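Local structure of DNA ligase (Aquifex aeolicus, 3QWU) at the interface of chains A and B. The protein probably joins nucleic acid strands as an ATP-dependent ligase, and binds adenosine and calcium ions. Residues are numbered along the deposited sequence; one frame, centred on the assembly and turned at random. Chains: chain A/B, DNA ligase.

Contact 1: the interface of chains A and B. Residues chain A 283, 286-287, 290; chain B 266, 271, 275, 278.
The phenol of B:Tyr278 is laid against A:Arg283, A:Ile286 and A:Asp287, which lie along one face of a helix of chain A. A:Arg283 passes over one face of the ring. Its CG sits 3.6 Å from B:Tyr278 CD1, and the chain, extended from CG to NE (chi3 172°), carries the guanidinium on toward the far end of the ring. There the guanidinium lies stacked on the phenol, the planes 25° apart and the overlap offset toward the ring's rim. B:Met266 CE approaches the opposite face from the tyrosine's own chain. A:Ile286 packs at the CD1/CE1 rim, with CG2 3.3 Å from B:Tyr278 CE1, and its CD1 also meets the sulfur of B:Met266.

At the tip, B:Tyr278 OH donates to A:Asp287 OD1 at 2.9 Å, reaching the syn lone pair of the carboxylate. The other oxygen, A:Asp287 OD2, takes a hydrogen bond from A:Arg283 NH1, also at 2.9 Å, nearly in the guanidinium plane. Tyrosine and arginine thus share the two oxygens, and the arginine is steadied from its own helix. A:Arg283 NH2 makes a longer salt bridge of 3.4 Å to B:Glu275 OE2. One water ties this polar corner together, bonded to both terminal arginine nitrogens, to B:Glu275 OE1 and to B:Tyr278 OH.

Beyond the tyrosine the contact turns apolar: A:Phe290 and B:Leu271 meet tip to tip. The leucine methyl CD1 stands over the phenyl face, 3.3 Å from A:Phe290 CE1 and offset toward the rim.

All the chain A residues belong to helix 276-299. Chain B contributes the end of helix 253-269, the connecting loop with B:Leu271 and B:Glu275, and B:Tyr278 in the first turn of helix 277-299, so one long helix packs against the helix-loop-helix turn of its two-fold mate.

Contact 2: the interface of chains A and B. Residues chain A 262-263, 266, 277-278, 281; chain B 279, 282-283, 286-287.
B:Ile286 drives into a greasy recess of chain A lined by A:Tyr278, A:Leu281, A:Leu262, A:Val263 and A:Met266. Its CD1 methyl is the leading group, 3.5 Å from A:Tyr278 CD1 and 3.9 Å from A:Leu281 CD2. With CG1 anti to the carbonyl carbon (chi1 -71°), that branch is set toward A:Leu281 and A:Val263, while CG2 stays by the tyrosine rim and A:Met266 CE. Close by, B:Gly282 CA comes within 3.4 Å of A:Tyr278 O, and the lack of a side chain there probably allows this approach.

On one face of the tyrosine, B:Arg283 CG packs firmly, 3.6 Å from A:Tyr278 CD1. The contact slackens toward the guanidinium, which lies over the CE2 side of the ring, the planes 21° apart and NH1 3.9 Å from A:Tyr278 CE2. That group lies between carboxylates of its own helix, with weak hydrogen bonds to B:Asp287 OD2 and a salt bridge of 3.6 Å from NH1 to B:Glu279 OE2. A:Tyr278 OH donates to B:Asp287 OD1 at 2.8 Å, meeting the syn side 22° out of the carboxylate plane. An alanine in place of A:Tyr278 would probably leave B:Asp287 OD1 without its donor and open a gap between B:Arg283 and A:Met266.

Helices 254-269 and 276-299 of chain A form the recess, and helix 277-299 of chain B supplies the residues that fill and border it.

Contact 1: the interface of chains A and B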
loop_
_atom_site.group_PDB
_atom_site.type_symbol
_atom_site.label_atom_id
_atom_site.label_comp_id
_atom_site.label_asym_id
_atom_site.label_seq_id
_atom_site.Cartn_x
_atom_site.Cartn_y
_atom_site.Cartn_z
ATOM N N ARG A 283 4.960 8.595 -13.176
ATOM C CA ARG A 283 3.772 9.199 -13.801
ATOM C C ARG A 283 2.536 8.471 -13.491
ATOM O O ARG A 283 1.518 9.054 -13.320
ATOM C CB ARG A 283 3.936 9.271 -15.321
ATOM C CG ARG A 283 4.848 10.401 -15.708
ATOM C CD ARG A 283 4.920 10.566 -17.207
ATOM N NE ARG A 283 5.668 11.781 -17.516
ATOM C CZ ARG A 283 5.191 13.023 -17.410
ATOM N NH1 ARG A 283 3.923 13.270 -17.011
ATOM N NH2 ARG A 283 6.004 14.043 -17.703
ATOM N N ILE A 286 1.924 9.707 -9.879
ATOM C CA ILE A 286 1.824 11.127 -9.715
ATOM C C ILE A 286 0.709 11.717 -10.584
ATOM O O ILE A 286 -0.073 12.539 -10.103
ATOM C CB ILE A 286 3.133 11.824 -10.047
ATOM C CG1 ILE A 286 4.221 11.421 -9.037
ATOM C CG2 ILE A 286 2.889 13.329 -10.065
ATOM C CD1 ILE A 286 5.657 12.016 -9.294
ATOM N N ASP A 287 0.627 11.362 -11.859
ATOM C CA ASP A 287 -0.408 12.017 -12.676
ATOM C C ASP A 287 -1.836 11.605 -12.369
ATOM O O ASP A 287 -2.738 12.422 -12.501
ATOM C CB ASP A 287 -0.144 11.850 -14.141
ATOM C CG ASP A 287 1.067 12.556 -14.565
ATOM O OD1 ASP A 287 1.441 13.570 -13.908
ATOM O OD2 ASP A 287 1.671 12.076 -15.531
ATOM N N PHE A 290 -2.558 13.771 -9.326
ATOM C CA PHE A 290 -2.616 15.195 -9.729
ATOM C C PHE A 290 -3.942 15.506 -10.365
ATOM O O PHE A 290 -4.536 16.524 -10.090
ATOM C CB PHE A 290 -1.520 15.551 -10.751
ATOM C CG PHE A 290 -0.989 16.894 -10.592
ATOM C CD1 PHE A 290 0.025 17.136 -9.675
ATOM C CD2 PHE A 290 -1.491 17.945 -11.326
ATOM C CE1 PHE A 290 0.530 18.439 -9.454
ATOM C CE2 PHE A 290 -0.988 19.270 -11.151
ATOM C CZ PHE A 290 0.023 19.508 -10.210
ATOM N N MET B 266 4.338 18.867 -5.233
ATOM C CA MET B 266 4.435 19.144 -6.655
ATOM C C MET B 266 3.318 20.080 -7.024
ATOM O O MET B 266 3.511 20.996 -7.834
ATOM C CB MET B 266 4.396 17.873 -7.479
ATOM C CG MET B 266 5.599 17.011 -7.281
ATOM S SD MET B 266 5.560 15.450 -8.206
ATOM C CE MET B 266 5.850 16.100 -9.836
ATOM N N LEU B 271 4.298 21.787 -11.292
ATOM C CA LEU B 271 4.866 20.779 -12.138
ATOM C C LEU B 271 6.162 21.175 -12.843
ATOM O O LEU B 271 7.052 20.331 -12.995
ATOM C CB LEU B 271 3.823 20.384 -13.200
ATOM C CG LEU B 271 3.149 19.012 -13.136
ATOM C CD1 LEU B 271 2.845 18.566 -11.769
ATOM C CD2 LEU B 271 1.877 18.955 -14.057
ATOM N N GLU B 275 9.328 18.334 -12.211
ATOM C CA GLU B 275 9.300 17.220 -13.197
ATOM C C GLU B 275 10.185 16.088 -12.789
ATOM O O GLU B 275 9.834 14.954 -12.977
ATOM C CB GLU B 275 9.797 17.672 -14.578
ATOM C CG GLU B 275 8.835 18.545 -15.394
ATOM C CD GLU B 275 7.590 17.807 -15.968
ATOM O OE1 GLU B 275 6.454 18.311 -15.679
ATOM O OE2 GLU B 275 7.716 16.772 -16.719
ATOM N N TYR B 278 9.143 12.656 -11.071
ATOM C CA TYR B 278 8.610 11.498 -11.745
ATOM C C TYR B 278 9.632 10.372 -11.798
ATOM O O TYR B 278 9.370 9.317 -11.314
ATOM C CB TYR B 278 8.191 11.808 -13.146
ATOM C CG TYR B 278 7.017 12.707 -13.259
ATOM C CD1 TYR B 278 5.742 12.330 -12.777
ATOM C CD2 TYR B 278 7.128 13.908 -13.932
ATOM C CE1 TYR B 278 4.650 13.177 -12.905
ATOM C CE2 TYR B 278 6.020 14.746 -14.060
ATOM C CZ TYR B 278 4.796 14.368 -13.568
ATOM O OH TYR B 278 3.764 15.242 -13.752
HETATM O O HOH W 1 4.123 16.415 -16.415
#

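Contact 2: the interface of chains A and B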
loop_
_atom_site.group_PDB
_atom_site.type_symbol
_atom_site.label_atom_id
_atom_site.label_comp_id
_atom_site.label_asym_id
_atom_site.label_seq_id
_atom_site.Cartn_x
_atom_site.Cartn_y
_atom_site.Cartn_z
ATOM N N LEU A 262 6.251 -5.092 -12.361
ATOM C CA LEU A 262 7.085 -4.244 -13.200
ATOM C C LEU A 262 8.556 -4.545 -12.931
ATOM O O LEU A 262 9.321 -4.719 -13.860
ATOM C CB LEU A 262 6.772 -2.773 -12.957
ATOM C CG LEU A 262 7.566 -1.747 -13.784
ATOM C CD1 LEU A 262 7.166 -1.740 -15.261
ATOM C CD2 LEU A 262 7.390 -0.364 -13.187
ATOM N N VAL A 263 8.937 -4.671 -11.669
ATOM C CA VAL A 263 10.330 -4.921 -11.370
ATOM C C VAL A 263 10.818 -6.252 -11.913
ATOM O O VAL A 263 11.900 -6.313 -12.494
ATOM C CB VAL A 263 10.648 -4.824 -9.862
ATOM C CG1 VAL A 263 12.111 -5.111 -9.630
ATOM C CG2 VAL A 263 10.351 -3.451 -9.362
ATOM N N MET A 266 11.336 -5.994 -15.633
ATOM C CA MET A 266 12.622 -5.282 -15.856
ATOM C C MET A 266 13.804 -6.189 -15.672
ATOM O O MET A 266 14.767 -6.132 -16.451
ATOM C CB MET A 266 12.746 -4.029 -14.963
ATOM C CG MET A 266 11.724 -3.008 -15.362
ATOM S SD MET A 266 11.588 -1.613 -14.347
ATOM C CE MET A 266 13.164 -0.750 -14.751
ATOM N N LEU A 277 10.847 2.900 -17.757
ATOM C CA LEU A 277 9.835 2.501 -16.787
ATOM C C LEU A 277 9.975 3.287 -15.464
ATOM O O LEU A 277 9.022 3.446 -14.742
ATOM C CB LEU A 277 9.863 1.015 -16.506
ATOM C CG LEU A 277 9.106 0.040 -17.409
ATOM C CD1 LEU A 277 7.671 0.504 -17.697
ATOM C CD2 LEU A 277 9.866 -0.210 -18.715
ATOM N N TYR A 278 11.138 3.820 -15.170
ATOM C CA TYR A 278 11.241 4.673 -14.014
ATOM C C TYR A 278 10.257 5.831 -14.103
ATOM O O TYR A 278 9.358 5.982 -13.248
ATOM C CB TYR A 278 12.656 5.199 -13.881
ATOM C CG TYR A 278 13.667 4.164 -13.521
ATOM C CD1 TYR A 278 13.543 3.408 -12.367
ATOM C CD2 TYR A 278 14.753 3.926 -14.329
ATOM C CE1 TYR A 278 14.503 2.434 -12.021
ATOM C CE2 TYR A 278 15.721 2.946 -13.999
ATOM C CZ TYR A 278 15.592 2.224 -12.839
ATOM O OH TYR A 278 16.520 1.274 -12.531
ATOM N N LEU A 281 6.627 4.655 -14.201
ATOM C CA LEU A 281 6.046 4.280 -12.899
ATOM C C LEU A 281 5.685 5.544 -12.027
ATOM O O LEU A 281 4.633 5.591 -11.425
ATOM C CB LEU A 281 6.898 3.218 -12.156
ATOM C CG LEU A 281 6.377 2.899 -10.725
ATOM C CD1 LEU A 281 4.945 2.333 -10.696
ATOM C CD2 LEU A 281 7.353 1.992 -9.946
ATOM N N GLU B 279 10.789 10.582 -12.407
ATOM C CA GLU B 279 11.785 9.509 -12.482
ATOM C C GLU B 279 12.270 9.048 -11.090
ATOM O O GLU B 279 12.543 7.862 -10.847
ATOM C CB GLU B 279 12.978 9.924 -13.349
ATOM C CG GLU B 279 14.246 9.072 -13.090
ATOM C CD GLU B 279 15.327 9.313 -14.119
ATOM O OE1 GLU B 279 15.304 10.432 -14.711
ATOM O OE2 GLU B 279 16.181 8.389 -14.337
ATOM N N GLY B 282 10.024 6.748 -9.349
ATOM C CA GLY B 282 10.118 5.459 -10.011
ATOM C C GLY B 282 11.321 4.691 -9.522
ATOM O O GLY B 282 11.238 3.489 -9.175
ATOM N N ARG B 283 12.443 5.385 -9.476
ATOM C CA ARG B 283 13.657 4.794 -8.918
ATOM C C ARG B 283 13.555 4.491 -7.444
ATOM O O ARG B 283 14.142 3.546 -6.998
ATOM C CB ARG B 283 14.877 5.682 -9.148
ATOM C CG ARG B 283 15.092 6.118 -10.608
ATOM C CD ARG B 283 16.355 6.908 -10.737
ATOM N NE ARG B 283 17.354 5.895 -10.549
ATOM C CZ ARG B 283 18.086 5.346 -11.502
ATOM N NH1 ARG B 283 18.075 5.826 -12.748
ATOM N NH2 ARG B 283 18.880 4.334 -11.154
ATOM N N ILE B 286 11.690 1.149 -7.707
ATOM C CA ILE B 286 12.282 0.063 -8.488
ATOM C C ILE B 286 13.649 -0.260 -7.961
ATOM O O ILE B 286 13.988 -1.439 -7.793
ATOM C CB ILE B 286 12.349 0.341 -9.995
ATOM C CG1 ILE B 286 10.939 0.301 -10.632
ATOM C CG2 ILE B 286 13.198 -0.727 -10.669
ATOM C CD1 ILE B 286 10.728 1.391 -11.773
ATOM N N ASP B 287 14.469 0.756 -7.673
ATOM C CA ASP B 287 15.870 0.432 -7.385
ATOM C C ASP B 287 16.058 -0.389 -6.099
ATOM O O ASP B 287 16.907 -1.268 -6.046
ATOM C CB ASP B 287 16.749 1.656 -7.417
ATOM C CG ASP B 287 17.085 2.072 -8.837
ATOM O OD1 ASP B 287 17.077 1.219 -9.796
ATOM O OD2 ASP B 287 17.365 3.263 -8.988
#

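Contact 1 and contact 2 lie about 15 Å apart between the centres of their C-alpha atoms. They are related by the two-fold axis: B:Tyr278, B:Met266, A:Arg283, A:Ile286 and A:Asp287 of contact 1 recur in contact 2 with the chains exchanged. The long helices run antiparallel, so each chain offers a tyrosine at one end and the set that receives it further along. The halves differ in detail: A:Arg283 is extended to NE and salt-bridged across the interface, but B:Arg283 is bent and held within its own helix. This repeated pairing fits a homodimer, although the deposited assembly alone does not prove one in solution.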